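Local coordinates for protein levansucrase (Bacillus megaterium, PDB 3OM4) that is a levansucrase, a single-chain five-bladed beta-propeller protein of the levansucrase/invertase family, at residues Phe35-Phe40 with Pro427-Asn432. The protein carries 1 engineered substitution. Residues are numbered along the deposited sequence; the frame is centred on the assembly and turned at random.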
loop_
_atom_site.group_PDB
_atom_site.type_symbol
_atom_site.label_atom_id
_atom_site.label_comp_id
_atom_site.label_asym_id
_atom_site.label_seq_id
_atom_site.Cartn_x
_atom_site.Cartn_y
_atom_site.Cartn_z
ATOM N N PHE A 35 3.731 -5.576 -18.966
ATOM C CA PHE A 35 3.016 -5.018 -17.807
ATOM C C PHE A 35 1.999 -5.957 -17.158
ATOM O O PHE A 35 1.662 -5.793 -15.981
ATOM C CB PHE A 35 2.296 -3.726 -18.200
ATOM C CG PHE A 35 3.138 -2.786 -19.006
ATOM C CD1 PHE A 35 4.191 -2.095 -18.415
ATOM C CD2 PHE A 35 2.877 -2.588 -20.355
ATOM C CE1 PHE A 35 4.977 -1.221 -19.162
ATOM C CE2 PHE A 35 3.653 -1.714 -21.110
ATOM C CZ PHE A 35 4.703 -1.029 -20.511
ATOM N N LYS A 36 1.489 -6.909 -17.934
ATOM C CA LYS A 36 0.464 -7.837 -17.457
ATOM C C LYS A 36 0.986 -8.693 -16.310
ATOM O O LYS A 36 2.062 -9.285 -16.409
ATOM C CB LYS A 36 -0.010 -8.742 -18.599
ATOM C CG LYS A 36 -1.224 -9.602 -18.258
ATOM C CD LYS A 36 -1.364 -10.794 -19.203
ATOM C CE LYS A 36 -0.410 -11.923 -18.821
ATOM N NZ LYS A 36 -0.581 -13.130 -19.677
ATOM N N VAL A 37 0.222 -8.742 -15.222
ATOM C CA VAL A 37 0.493 -9.670 -14.129
ATOM C C VAL A 37 0.466 -11.081 -14.732
ATOM O O VAL A 37 -0.477 -11.420 -15.445
ATOM C CB VAL A 37 -0.571 -9.532 -13.006
ATOM C CG1 VAL A 37 -0.435 -10.641 -11.971
ATOM C CG2 VAL A 37 -0.470 -8.162 -12.333
ATOM N N PRO A 38 1.511 -11.896 -14.475
ATOM C CA PRO A 38 1.537 -13.251 -15.033
ATOM C C PRO A 38 0.253 -14.036 -14.770
ATOM O O PRO A 38 -0.355 -13.896 -13.705
ATOM C CB PRO A 38 2.698 -13.910 -14.288
ATOM C CG PRO A 38 3.612 -12.796 -13.972
ATOM C CD PRO A 38 2.746 -11.588 -13.732
ATOM N N ALA A 39 -0.153 -14.842 -15.747
ATOM C CA ALA A 39 -1.233 -15.803 -15.551
ATOM C C ALA A 39 -0.767 -16.838 -14.538
ATOM O O ALA A 39 0.361 -17.335 -14.620
ATOM C CB ALA A 39 -1.605 -16.474 -16.865
ATOM N N PHE A 40 -1.628 -17.148 -13.574
ATOM C CA PHE A 40 -1.278 -18.104 -12.529
ATOM C C PHE A 40 -1.958 -19.455 -12.732
ATOM O O PHE A 40 -3.074 -19.528 -13.245
ATOM C CB PHE A 40 -1.590 -17.523 -11.146
ATOM C CG PHE A 40 -0.824 -16.266 -10.832
ATOM C CD1 PHE A 40 0.560 -16.299 -10.687
ATOM C CD2 PHE A 40 -1.483 -15.052 -10.683
ATOM C CE1 PHE A 40 1.279 -15.139 -10.398
ATOM C CE2 PHE A 40 -0.776 -13.884 -10.388
ATOM C CZ PHE A 40 0.607 -13.927 -10.246
ATOM N N PRO A 427 1.167 -16.568 -5.921
ATOM C CA PRO A 427 2.511 -16.859 -6.388
ATOM C C PRO A 427 3.225 -15.537 -6.635
ATOM O O PRO A 427 2.646 -14.620 -7.227
ATOM C CB PRO A 427 2.273 -17.593 -7.710
ATOM C CG PRO A 427 0.930 -18.170 -7.588
ATOM C CD PRO A 427 0.142 -17.189 -6.777
ATOM N N SER A 428 4.449 -15.420 -6.142
ATOM C CA SER A 428 5.234 -14.220 -6.382
ATOM C C SER A 428 5.839 -14.286 -7.778
ATOM O O SER A 428 5.890 -15.355 -8.386
ATOM C CB SER A 428 6.315 -14.066 -5.318
ATOM O OG SER A 428 5.731 -13.939 -4.030
ATOM N N PHE A 429 6.263 -13.139 -8.298
ATOM C CA PHE A 429 6.930 -13.092 -9.600
ATOM C C PHE A 429 7.946 -11.959 -9.659
ATOM O O PHE A 429 8.093 -11.199 -8.701
ATOM C CB PHE A 429 5.915 -13.015 -10.752
ATOM C CG PHE A 429 5.055 -11.780 -10.735
ATOM C CD1 PHE A 429 5.398 -10.669 -11.497
ATOM C CD2 PHE A 429 3.893 -11.734 -9.970
ATOM C CE1 PHE A 429 4.601 -9.524 -11.490
ATOM C CE2 PHE A 429 3.091 -10.597 -9.955
ATOM C CZ PHE A 429 3.440 -9.494 -10.719
ATOM N N LEU A 430 8.655 -11.854 -10.776
ATOM C CA LEU A 430 9.745 -10.889 -10.888
ATOM C C LEU A 430 9.457 -9.759 -11.864
ATOM O O LEU A 430 8.843 -9.962 -12.917
ATOM C CB LEU A 430 11.053 -11.585 -11.278
ATOM C CG LEU A 430 11.598 -12.713 -10.394
ATOM C CD1 LEU A 430 12.778 -13.372 -11.088
ATOM C CD2 LEU A 430 12.003 -12.197 -9.022
ATOM N N VAL A 431 9.913 -8.567 -11.488
ATOM C CA VAL A 431 9.903 -7.403 -12.361
ATOM C C VAL A 431 11.322 -6.844 -12.448
ATOM O O VAL A 431 11.963 -6.583 -11.426
ATOM C CB VAL A 431 8.902 -6.319 -11.872
ATOM C CG1 VAL A 431 9.167 -4.974 -12.539
ATOM C CG2 VAL A 431 7.467 -6.766 -12.137
ATOM N N ASN A 432 11.809 -6.700 -13.677
ATOM C CA ASN A 432 13.108 -6.103 -13.943
ATOM C C ASN A 432 13.015 -4.583 -13.893
ATOM O O ASN A 432 12.076 -4.003 -14.443
ATOM C CB ASN A 432 13.612 -6.551 -15.319
ATOM C CG ASN A 432 14.961 -5.955 -15.673
ATOM O OD1 ASN A 432 15.042 -4.929 -16.347
ATOM N ND2 ASN A 432 16.028 -6.593 -15.213
#
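The carbonyl oxygen of Pro-427 lies against the rim of the Phe-40 ring, 3.5 Å from Phe-40 CE1, with CZ only slightly farther away. It stands above the ring plane, on the side where the Pro-427 ring also leans over, Pro-427 CG coming within 3.6 Å of Phe-40 CD1. The opposite face of Phe-40 receives the carbonyl oxygen of Pro-38, which sits over the ring centre 3.3 Å above its plane. The aromatic ring is thus held between its own chain and the strand. With CG anti to the carbonyl carbon and beside the backbone N (chi1 -61°), the Phe-40 ring turns back along the chain, and its face meets the carbonyl of Pro-38.

No hydrogen bond joins 35-40 to 427-432; apolar surfaces do the work. Phe-429 CD2 meets Phe-40 CZ at 4.0 Å, lying near the plane of the Phe-40 ring, and the two side chains cross at about a right angle. Phe-429 in turn offers a face to Pro-38: CD of the proline stands over the ring centre in a CH-pi contact, 3.5 Å from the centroid and 9° off the normal, while CG rests nearer the Phe-429 CG and CD1 side. Val-37 adds a looser touch, its CG1 4.1 Å from Phe-429 CE2.

The loop between helix 26-29 and strand 52-54 here lies against strand 424-434, an inner strand of a four-stranded antiparallel sheet of the propeller. Val-440 of strand 437-448 touches Pro-38, and Met-412 of strand 405-412 touches Phe-40. Backbone hydrogen bonds from Phe-35 and Val-37 to His-381 also tie the loop to strand 371-382, in the adjoining sheet.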